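Local coordinates for PpiC-type peptidyl-prolyl cis-trans isomerase (Novosphingobium aromaticivorans, PDB 3GPK), which probably catalyses the cis-trans isomerisation of peptidyl-prolyl bonds in the periplasm, the piece here being its parvulin-type (PpiC) domain, at residues A[70-75]-A[89-94]; A[10-15]-A[94-99]; A[14-19]-A[49-54]; A[58-63]-A[99-104]. All coordinates share one frame; numbering follows the deposited sequence.

Contact 1 of 4, residues A[70-75]-A[89-94]. With SO4 (sulfate ion), chain C.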
# COMPACT_ATOMS: atom_id res chain seq x y z
N PRO A 70 8.94 5.03 -1.36
CA PRO A 70 9.57 5.45 -2.61
C PRO A 70 8.66 6.53 -3.18
O PRO A 70 7.46 6.55 -2.90
CB PRO A 70 9.58 4.17 -3.44
CG PRO A 70 8.38 3.43 -2.95
CD PRO A 70 8.47 3.63 -1.46
N THR A 71 9.22 7.42 -3.98
CA THR A 71 8.47 8.52 -4.56
C THR A 71 7.07 8.17 -5.09
O THR A 71 6.10 8.85 -4.75
CB THR A 71 9.29 9.18 -5.67
OG1 THR A 71 10.51 9.67 -5.11
CG2 THR A 71 8.53 10.33 -6.31
N GLU A 72 6.99 7.13 -5.91
CA GLU A 72 5.72 6.71 -6.51
C GLU A 72 4.65 6.45 -5.45
O GLU A 72 3.50 6.85 -5.61
CB GLU A 72 5.89 5.44 -7.35
CG GLU A 72 6.78 5.58 -8.58
CD GLU A 72 8.25 5.78 -8.24
OE1 GLU A 72 8.74 5.14 -7.29
OE2 GLU A 72 8.91 6.58 -8.94
N LEU A 73 5.02 5.77 -4.38
CA LEU A 73 4.06 5.46 -3.32
C LEU A 73 3.82 6.64 -2.38
O LEU A 73 2.71 6.82 -1.87
CB LEU A 73 4.53 4.23 -2.54
CG LEU A 73 4.73 3.00 -3.42
CD1 LEU A 73 5.20 1.83 -2.57
CD2 LEU A 73 3.43 2.65 -4.13
N ALA A 74 4.86 7.44 -2.16
CA ALA A 74 4.74 8.61 -1.29
C ALA A 74 3.77 9.62 -1.88
O ALA A 74 2.90 10.16 -1.19
CB ALA A 74 6.11 9.25 -1.10
N THR A 75 3.92 9.89 -3.18
CA THR A 75 3.05 10.85 -3.84
C THR A 75 1.62 10.33 -3.95
O THR A 75 0.67 11.11 -3.98
CB THR A 75 3.60 11.23 -5.24
OG1 THR A 75 3.77 10.06 -6.04
CG2 THR A 75 4.94 11.94 -5.11
N VAL A 89 0.20 0.66 -8.16
CA VAL A 89 1.13 1.75 -8.45
C VAL A 89 2.47 1.15 -8.84
O VAL A 89 3.05 0.37 -8.08
CB VAL A 89 1.35 2.65 -7.22
CG1 VAL A 89 2.33 3.77 -7.56
CG2 VAL A 89 0.02 3.24 -6.76
N GLU A 90 2.98 1.51 -10.02
CA GLU A 90 4.27 0.99 -10.45
C GLU A 90 5.43 1.59 -9.67
O GLU A 90 5.44 2.79 -9.41
CB GLU A 90 4.51 1.25 -11.94
CG GLU A 90 5.88 0.75 -12.40
CD GLU A 90 6.17 0.98 -13.87
OE1 GLU A 90 5.45 1.77 -14.52
OE2 GLU A 90 7.13 0.37 -14.38
N ILE A 91 6.38 0.75 -9.29
CA ILE A 91 7.59 1.20 -8.62
C ILE A 91 8.71 0.47 -9.34
O ILE A 91 8.44 -0.40 -10.16
CB ILE A 91 7.61 0.88 -7.10
CG1 ILE A 91 7.44 -0.62 -6.86
CG2 ILE A 91 6.53 1.69 -6.40
CD1 ILE A 91 7.56 -1.01 -5.40
N ARG A 92 9.96 0.80 -9.05
CA ARG A 92 11.05 0.16 -9.76
C ARG A 92 10.99 -1.36 -9.85
O ARG A 92 11.16 -1.93 -10.92
CB ARG A 92 12.40 0.58 -9.18
CG ARG A 92 12.68 2.06 -9.30
CD ARG A 92 14.14 2.37 -8.97
NE ARG A 92 14.44 3.79 -9.11
CZ ARG A 92 13.95 4.73 -8.31
NH1 ARG A 92 13.14 4.41 -7.32
NH2 ARG A 92 14.28 6.00 -8.52
N GLY A 93 10.74 -2.02 -8.72
CA GLY A 93 10.72 -3.48 -8.71
C GLY A 93 9.42 -4.21 -8.95
O GLY A 93 9.37 -5.44 -8.84
N GLY A 94 8.36 -3.48 -9.27
CA GLY A 94 7.08 -4.12 -9.51
C GLY A 94 5.90 -3.18 -9.29
O GLY A 94 5.92 -2.04 -9.75
S SO4 C . 13.62 9.12 -6.97
O1 SO4 C . 14.64 9.89 -6.23
O2 SO4 C . 13.39 7.83 -6.30
O3 SO4 C . 12.36 9.90 -6.99
O4 SO4 C . 14.07 8.88 -8.35
O HOH W 1 10.41 3.05 -7.22

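Contact 2 of 4, residues A[10-15]-A[94-99]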
# COMPACT_ATOMS: atom_id res chain seq x y z
N ILE A 10 -0.22 2.65 6.87
CA ILE A 10 -0.49 2.11 5.55
C ILE A 10 -0.33 0.61 5.43
O ILE A 10 0.55 0.01 6.06
CB ILE A 10 0.44 2.80 4.51
CG1 ILE A 10 0.14 4.30 4.47
CG2 ILE A 10 0.25 2.19 3.13
CD1 ILE A 10 1.10 5.10 3.62
N GLY A 11 -1.20 0.01 4.62
CA GLY A 11 -1.13 -1.41 4.34
C GLY A 11 -0.61 -1.51 2.92
O GLY A 11 -0.97 -0.70 2.07
N GLU A 12 0.27 -2.48 2.67
CA GLU A 12 0.82 -2.64 1.32
C GLU A 12 0.87 -4.08 0.85
O GLU A 12 1.17 -4.99 1.62
CB GLU A 12 2.25 -2.07 1.25
CG GLU A 12 2.99 -2.40 -0.07
CD GLU A 12 4.43 -1.91 -0.11
OE1 GLU A 12 5.10 -1.96 0.94
OE2 GLU A 12 4.89 -1.50 -1.20
N ILE A 13 0.55 -4.27 -0.43
CA ILE A 13 0.65 -5.58 -1.07
C ILE A 13 1.60 -5.31 -2.24
O ILE A 13 1.29 -4.52 -3.12
CB ILE A 13 -0.70 -6.08 -1.64
CG1 ILE A 13 -1.67 -6.39 -0.49
CG2 ILE A 13 -0.46 -7.31 -2.50
CD1 ILE A 13 -3.05 -6.87 -0.95
N PHE A 14 2.77 -5.94 -2.21
CA PHE A 14 3.77 -5.74 -3.25
C PHE A 14 3.92 -6.96 -4.14
O PHE A 14 4.05 -8.08 -3.65
CB PHE A 14 5.12 -5.42 -2.62
CG PHE A 14 6.27 -5.44 -3.59
CD1 PHE A 14 6.36 -4.50 -4.61
CD2 PHE A 14 7.25 -6.42 -3.50
CE1 PHE A 14 7.40 -4.53 -5.53
CE2 PHE A 14 8.29 -6.47 -4.41
CZ PHE A 14 8.37 -5.52 -5.43
N LEU A 15 3.91 -6.74 -5.46
CA LEU A 15 4.08 -7.82 -6.41
C LEU A 15 5.29 -7.46 -7.26
O LEU A 15 5.28 -6.47 -7.99
CB LEU A 15 2.85 -7.98 -7.31
CG LEU A 15 1.51 -8.29 -6.65
CD1 LEU A 15 0.52 -8.68 -7.75
CD2 LEU A 15 1.64 -9.44 -5.65
N GLY A 94 8.36 -3.48 -9.27
CA GLY A 94 7.08 -4.12 -9.51
C GLY A 94 5.90 -3.18 -9.29
O GLY A 94 5.92 -2.04 -9.75
N PHE A 95 4.88 -3.67 -8.59
CA PHE A 95 3.67 -2.89 -8.32
C PHE A 95 3.22 -3.04 -6.88
O PHE A 95 3.37 -4.10 -6.29
CB PHE A 95 2.52 -3.34 -9.22
CG PHE A 95 2.75 -3.10 -10.67
CD1 PHE A 95 2.47 -1.85 -11.24
CD2 PHE A 95 3.27 -4.10 -11.48
CE1 PHE A 95 2.70 -1.61 -12.59
CE2 PHE A 95 3.51 -3.86 -12.84
CZ PHE A 95 3.22 -2.62 -13.39
N SER A 96 2.65 -1.97 -6.34
CA SER A 96 2.14 -2.01 -4.97
C SER A 96 0.70 -1.53 -4.93
O SER A 96 0.29 -0.67 -5.72
CB SER A 96 2.96 -1.12 -4.04
OG SER A 96 4.25 -1.67 -3.84
N ILE A 97 -0.06 -2.11 -4.01
CA ILE A 97 -1.44 -1.73 -3.76
C ILE A 97 -1.38 -1.17 -2.35
O ILE A 97 -0.82 -1.79 -1.45
CB ILE A 97 -2.39 -2.95 -3.78
CG1 ILE A 97 -2.35 -3.64 -5.15
CG2 ILE A 97 -3.83 -2.50 -3.46
CD1 ILE A 97 -3.11 -4.96 -5.19
N LEU A 98 -1.94 0.02 -2.15
CA LEU A 98 -1.92 0.63 -0.83
C LEU A 98 -3.31 0.74 -0.21
O LEU A 98 -4.31 0.83 -0.92
CB LEU A 98 -1.31 2.03 -0.90
CG LEU A 98 0.08 2.18 -1.49
CD1 LEU A 98 0.43 3.66 -1.54
CD2 LEU A 98 1.10 1.39 -0.66
N TYR A 99 -3.33 0.73 1.11
CA TYR A 99 -4.56 0.85 1.87
C TYR A 99 -4.27 1.83 3.01
O TYR A 99 -3.43 1.55 3.87
CB TYR A 99 -4.99 -0.51 2.42
CG TYR A 99 -6.28 -0.50 3.22
CD1 TYR A 99 -7.37 0.28 2.81
CD2 TYR A 99 -6.44 -1.30 4.35
CE1 TYR A 99 -8.58 0.26 3.51
CE2 TYR A 99 -7.64 -1.32 5.06
CZ TYR A 99 -8.70 -0.54 4.63
OH TYR A 99 -9.89 -0.57 5.33

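Contact 3 of 4, residues A[14-19]-A[49-54]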
# COMPACT_ATOMS: atom_id res chain seq x y z
N PHE A 14 2.77 -5.94 -2.21
CA PHE A 14 3.77 -5.74 -3.25
C PHE A 14 3.92 -6.96 -4.14
O PHE A 14 4.05 -8.08 -3.65
CB PHE A 14 5.12 -5.42 -2.62
CG PHE A 14 6.27 -5.44 -3.59
CD1 PHE A 14 6.36 -4.50 -4.61
CD2 PHE A 14 7.25 -6.42 -3.50
CE1 PHE A 14 7.40 -4.53 -5.53
CE2 PHE A 14 8.29 -6.47 -4.41
CZ PHE A 14 8.37 -5.52 -5.43
N LEU A 15 3.91 -6.74 -5.46
CA LEU A 15 4.08 -7.82 -6.41
C LEU A 15 5.29 -7.46 -7.26
O LEU A 15 5.28 -6.47 -7.99
CB LEU A 15 2.85 -7.98 -7.31
CG LEU A 15 1.51 -8.29 -6.65
CD1 LEU A 15 0.52 -8.68 -7.75
CD2 LEU A 15 1.64 -9.44 -5.65
N ALA A 16 6.35 -8.26 -7.14
CA ALA A 16 7.58 -8.01 -7.88
C ALA A 16 7.44 -8.37 -9.35
O ALA A 16 6.73 -9.31 -9.70
CB ALA A 16 8.73 -8.80 -7.26
N ALA A 17 8.11 -7.62 -10.21
CA ALA A 17 8.05 -7.90 -11.63
C ALA A 17 9.20 -7.26 -12.39
O ALA A 17 9.54 -6.10 -12.16
CB ALA A 17 6.73 -7.41 -12.22
N THR A 18 9.81 -8.03 -13.28
CA THR A 18 10.88 -7.51 -14.10
C THR A 18 10.16 -6.64 -15.12
O THR A 18 8.94 -6.78 -15.29
CB THR A 18 11.64 -8.63 -14.82
OG1 THR A 18 10.72 -9.41 -15.59
CG2 THR A 18 12.34 -9.53 -13.80
N GLU A 19 10.87 -5.75 -15.80
CA GLU A 19 10.21 -4.89 -16.77
C GLU A 19 9.44 -5.71 -17.79
O GLU A 19 8.34 -5.33 -18.19
CB GLU A 19 11.24 -4.00 -17.48
CG GLU A 19 11.96 -3.05 -16.53
CD GLU A 19 11.01 -2.17 -15.73
OE1 GLU A 19 10.33 -1.31 -16.33
OE2 GLU A 19 10.95 -2.34 -14.49
N TYR A 49 -0.69 -12.87 -1.35
CA TYR A 49 0.03 -12.32 -2.49
C TYR A 49 1.22 -11.40 -2.29
O TYR A 49 2.06 -11.30 -3.18
CB TYR A 49 -0.97 -11.57 -3.39
CG TYR A 49 -2.01 -12.47 -4.02
CD1 TYR A 49 -1.65 -13.40 -5.00
CD2 TYR A 49 -3.34 -12.39 -3.64
CE1 TYR A 49 -2.61 -14.23 -5.58
CE2 TYR A 49 -4.31 -13.22 -4.22
CZ TYR A 49 -3.93 -14.13 -5.19
OH TYR A 49 -4.86 -14.97 -5.76
N SER A 50 1.33 -10.73 -1.15
CA SER A 50 2.45 -9.82 -1.01
C SER A 50 3.79 -10.52 -0.98
O SER A 50 3.97 -11.54 -0.32
CB SER A 50 2.31 -8.93 0.22
OG SER A 50 3.25 -7.86 0.13
N GLU A 51 4.73 -9.96 -1.73
CA GLU A 51 6.07 -10.51 -1.81
C GLU A 51 7.05 -9.73 -0.95
O GLU A 51 8.26 -9.92 -1.02
CB GLU A 51 6.51 -10.54 -3.28
CG GLU A 51 5.76 -11.59 -4.08
CD GLU A 51 5.85 -11.38 -5.57
OE1 GLU A 51 6.94 -11.02 -6.06
OE2 GLU A 51 4.83 -11.59 -6.26
N ALA A 52 6.51 -8.83 -0.14
CA ALA A 52 7.31 -8.03 0.78
C ALA A 52 7.38 -8.79 2.10
O ALA A 52 6.54 -9.64 2.37
CB ALA A 52 6.68 -6.66 0.98
N SER A 53 8.37 -8.46 2.91
CA SER A 53 8.56 -9.11 4.21
C SER A 53 7.42 -8.85 5.18
O SER A 53 7.32 -9.51 6.21
CB SER A 53 9.89 -8.64 4.83
OG SER A 53 9.89 -7.24 5.01
N THR A 54 6.57 -7.88 4.86
CA THR A 54 5.45 -7.53 5.72
C THR A 54 4.20 -8.35 5.40
O THR A 54 3.14 -8.15 6.00
CB THR A 54 5.09 -6.03 5.60
OG1 THR A 54 4.90 -5.70 4.22
CG2 THR A 54 6.21 -5.17 6.17
O HOH W 2 4.69 -10.83 -8.82

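Contact 4 of 4, residues A[58-63]-A[99-104]. With SO4 (sulfate ion), chain D.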
# COMPACT_ATOMS: atom_id res chain seq x y z
N GLY A 58 -0.05 -9.10 7.35
CA GLY A 58 -1.15 -8.49 6.62
C GLY A 58 -0.78 -7.24 5.85
O GLY A 58 -1.65 -6.44 5.50
N GLY A 59 0.52 -7.05 5.61
CA GLY A 59 0.98 -5.89 4.86
C GLY A 59 1.01 -4.58 5.62
O GLY A 59 1.24 -3.52 5.03
N ASP A 60 0.77 -4.64 6.92
CA ASP A 60 0.75 -3.46 7.77
C ASP A 60 2.16 -2.88 7.90
O ASP A 60 3.07 -3.56 8.38
CB ASP A 60 0.21 -3.85 9.15
CG ASP A 60 -0.04 -2.66 10.06
OD1 ASP A 60 0.10 -1.50 9.62
OD2 ASP A 60 -0.40 -2.89 11.24
N LEU A 61 2.36 -1.65 7.46
CA LEU A 61 3.68 -1.02 7.55
C LEU A 61 3.78 -0.24 8.85
O LEU A 61 4.84 0.31 9.17
CB LEU A 61 3.91 -0.05 6.39
CG LEU A 61 3.72 -0.58 4.98
CD1 LEU A 61 4.07 0.51 3.98
CD2 LEU A 61 4.61 -1.80 4.76
N GLY A 62 2.68 -0.20 9.60
CA GLY A 62 2.67 0.54 10.84
C GLY A 62 2.61 2.02 10.51
O GLY A 62 2.27 2.40 9.38
N TRP A 63 2.92 2.87 11.48
CA TRP A 63 2.90 4.31 11.27
C TRP A 63 4.20 4.74 10.60
O TRP A 63 5.28 4.43 11.08
CB TRP A 63 2.74 5.04 12.60
CG TRP A 63 1.38 4.91 13.19
CD1 TRP A 63 0.98 4.04 14.17
CD2 TRP A 63 0.21 5.65 12.82
NE1 TRP A 63 -0.36 4.20 14.43
CE2 TRP A 63 -0.85 5.18 13.62
CE3 TRP A 63 -0.03 6.67 11.90
CZ2 TRP A 63 -2.15 5.70 13.51
CZ3 TRP A 63 -1.32 7.19 11.79
CH2 TRP A 63 -2.36 6.70 12.59
N TYR A 99 -3.33 0.73 1.11
CA TYR A 99 -4.56 0.85 1.87
C TYR A 99 -4.27 1.83 3.01
O TYR A 99 -3.43 1.55 3.87
CB TYR A 99 -4.99 -0.51 2.42
CG TYR A 99 -6.28 -0.50 3.22
CD1 TYR A 99 -7.37 0.28 2.81
CD2 TYR A 99 -6.44 -1.30 4.35
CE1 TYR A 99 -8.58 0.26 3.51
CE2 TYR A 99 -7.64 -1.32 5.06
CZ TYR A 99 -8.70 -0.54 4.63
OH TYR A 99 -9.89 -0.57 5.33
N LEU A 100 -4.94 2.98 3.00
CA LEU A 100 -4.72 3.96 4.04
C LEU A 100 -5.58 3.61 5.25
O LEU A 100 -6.74 4.01 5.35
CB LEU A 100 -5.04 5.37 3.54
CG LEU A 100 -4.67 6.49 4.52
CD1 LEU A 100 -3.21 6.36 4.95
CD2 LEU A 100 -4.91 7.84 3.86
N ILE A 101 -4.98 2.86 6.17
CA ILE A 101 -5.65 2.39 7.38
C ILE A 101 -5.98 3.50 8.38
O ILE A 101 -7.08 3.55 8.92
CB ILE A 101 -4.79 1.33 8.10
CG1 ILE A 101 -4.52 0.15 7.16
CG2 ILE A 101 -5.50 0.88 9.37
CD1 ILE A 101 -3.46 -0.81 7.66
N ASP A 102 -5.02 4.38 8.63
CA ASP A 102 -5.23 5.45 9.60
C ASP A 102 -4.33 6.62 9.24
O ASP A 102 -3.41 6.50 8.43
CB ASP A 102 -4.89 4.94 11.01
CG ASP A 102 -5.66 5.66 12.11
OD1 ASP A 102 -6.32 6.68 11.82
OD2 ASP A 102 -5.58 5.21 13.27
N LYS A 103 -4.61 7.77 9.84
CA LYS A 103 -3.82 8.97 9.58
C LYS A 103 -3.91 9.91 10.77
O LYS A 103 -4.97 10.07 11.37
CB LYS A 103 -4.33 9.65 8.31
CG LYS A 103 -3.53 10.86 7.87
CD LYS A 103 -4.04 11.38 6.54
CE LYS A 103 -3.28 12.61 6.07
NZ LYS A 103 -3.73 13.04 4.72
N ARG A 104 -2.80 10.53 11.12
CA ARG A 104 -2.78 11.47 12.23
C ARG A 104 -1.78 12.59 11.96
O ARG A 104 -0.83 12.41 11.21
CB ARG A 104 -2.42 10.74 13.53
CG ARG A 104 -1.00 10.19 13.56
CD ARG A 104 -0.78 9.29 14.76
NE ARG A 104 0.57 8.72 14.75
CZ ARG A 104 0.98 7.76 15.57
NH1 ARG A 104 0.16 7.25 16.47
NH2 ARG A 104 2.22 7.30 15.48
S SO4 D . -1.53 1.79 17.30
O1 SO4 D . -2.67 1.75 18.24
O2 SO4 D . -1.17 0.41 16.92
O3 SO4 D . -1.93 2.57 16.11
O4 SO4 D . -0.36 2.43 17.94

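Contact 1 of 4, residues A[70-75]-A[89-94]
Glu72 and Leu73 lie over Ile91 and Val89 where helix 71-75 runs against strand 89-91, the axes 8.1 Å apart and at 150°. This is helix-on-sheet packing in the parvulin fold, on an outer strand of the four-stranded antiparallel sheet. Leu73 CG sits anti to the carbonyl carbon (chi1 -57°) and meets Ile91 CG2 at 3.7 Å. The CD2 branch of Leu73 reaches Val89 CB, also at 3.7 Å. The side chain also touches Glu12, Ser96 and Leu98 of the sheet. An alanine in place of Leu73 would probably open a gap between helix and sheet, Val89 CB losing the CD2 branch and Ile91 CG2 losing CG. Glu72 crosses Ile91 at a slant, its CB against Ile91 CG2. Glu72 CG is 3.2 Å from Glu90 O. A water joins the segments: it donates to Glu72 OE1 and accepts from Arg92 N. Arg92 NH1 is 4.5 Å from Glu72 OE1, which lies well out of the guanidinium plane: opposite charges, with no N-H aimed at the oxygen. A sulfate, probably from the crystallisation liquor, accepts from Arg92 NH2 through O2 at 3.0 Å and from Thr71 OG1 through O3 at 2.6 Å.

Contact 2 of 4, residues A[10-15]-A[94-99]
Ile13 and Ile97 face each other midway along two neighbouring antiparallel strands, the central pair of the parvulin sheet. Six backbone bonds join the strands, through the hydrogen-bonded pairs Gly11-Tyr99, Ile13-Ile97 and Leu15-Phe95. The bond from Leu15 N to Phe95 O is nearly straight, 2.8 Å long and 174° at the hydrogen. The tightly packed side is the face of Ile13, Leu15, Phe95 and Ile97. Helices 22-37 and 42-49 cover it, and Ile13 CB stands 4.2 Å from Ile97 CB. Phe95 also meets Phe26 edge-to-face. At the strand end the fit is close for another reason: a side chain on Gly94 would run into Leu15 O. The other face is the more solvent-facing one at Glu12 and Phe14, while Ser96 and Leu98 are buried. Helix 71-79 lies over part of it. Here Ile10 CG2 touches Leu98 CD2 at 4.0 Å. The Phe14 ring presents its edge to Ser96 OG, with Phe14 CD1 3.6 Å away. With CG anti to the backbone N (chi1 171°) and the chain extended beyond it, the Glu12 carboxylate comes beside Ser96. Ser96 OG donates to the anti lone pair of Glu12 OE2 at 2.7 Å.

Contact 3 of 4, residues A[14-19]-A[49-54]
The loop that leaves helix 42-49 runs beside the end of strand 7-16 of the parvulin sheet, with Ser50 and Glu51 bonded to Phe14. Both backbone polar atoms of Phe14 are used. Phe14 N donates to Ser50 OG at 3.1 Å in an almost straight bond, 176° at the hydrogen. The torsion of Ser50 (chi1 -166°, OG anti to the backbone N) places OG by Phe14 N. Ser50 OG also accepts a long, weak bond from Ala52 N, which ties the loop to itself. Phe14 O accepts from Glu51 N at 2.8 Å, with the donor in the carbonyl plane. The end of strand 7-16 is thus held on this side by a side-chain hydroxyl and a main-chain amide.

The Glu51 side chain lies at about a right angle to those of Phe14 and Leu15, and its carboxylate reaches Ala16. There Glu51 OE1 accepts a weak bond from Ala16 N, and it lies 3.1 Å from Ala16 CB. The same Ala16 N sits over one face of the Phe14 ring, 3.7 Å above the plane and offset toward the rim. A water donates to both Glu51 OE2 and Ala16 O. The Phe14 ring has its edge near Glu51 C and Ala52 N, and Phe14 CB touches Ala52 CB at 4.1 Å. Leu15 packs against Val25 and Ala29 of helix 22-37. Leu15 CD2 comes 3.1 Å from Tyr49 O and also touches Tyr49 CB. Both Glu51 carboxylate oxygens act as acceptors, one from an amide and one from a water, which is consistent with a negatively charged group.

Contact 4 of 4, residues A[58-63]-A[99-104]
Trp63 NE1, in a ring whose face carries Arg104, donates to O3 of a sulfate at 2.8 Å, nearly straight at 171°. The sulfate lies at the indole edge and probably comes from the crystallisation liquor. The Arg104 guanidinium lies flat on one face of the indole. The planes are 5° apart, and Arg104 CZ stands 3.6 Å from the centre of the Trp63 five-membered ring, a cation-pi stack. Arg104 CD lies over the six-membered ring of Trp63, a CH-pi contact at 3.7 Å; the chain runs extended from CG to NE. Arg104 NH2 sits 3.4 Å from Trp63 CG, and it has a weak, long ion pair with Glu7.

These residues belong to strands 60-64 and 94-104, which flank strand 7-16 on either side in the parvulin sheet. Arg9 of the strand between them touches both Trp63 and Asp102. Ile101 and Asp102 both face Arg9, a classic beta bulge. Asp102 lies oblique to the indole, its CB 3.5 Å from Trp63 CH2. An alanine in place of Trp63 would probably leave the Arg104 guanidinium without its flat partner and less firmly held in its rotation. Earlier in the same strand, Asp60 forms a salt bridge through OD2 with Arg9, while its OD1 accepts from Gly62 N at 2.9 Å in an Asx turn. Asp60 OD1 is also 4.1 Å from Ile101 CD1.

All four contacts meet on one antiparallel sheet. Contact 2 is its central strand pair, and the other three touch it. Contact 1 adds the outer strand: Val89 N and Ser96 O form a probable hydrogen bond of 2.8 Å. Ile91 CD1 then packs on Phe14 CE1 at 3.5 Å, and Phe14 also belongs to contact 3. A probable hydrogen bond of 2.9 Å between Gly93 O and Ala17 N joins contacts 1 and 3 directly. Contact 4 reaches contact 2 through another, 2.8 Å between Glu12 N and Gly59 O. Contacts 3 and 4 lie on opposite sides of the chain's centre, their centres about 18 Å apart, yet Thr54 O and Gly59 N form a probable hydrogen bond of 2.9 Å. Separate sulfates bind at contacts 1 and 4.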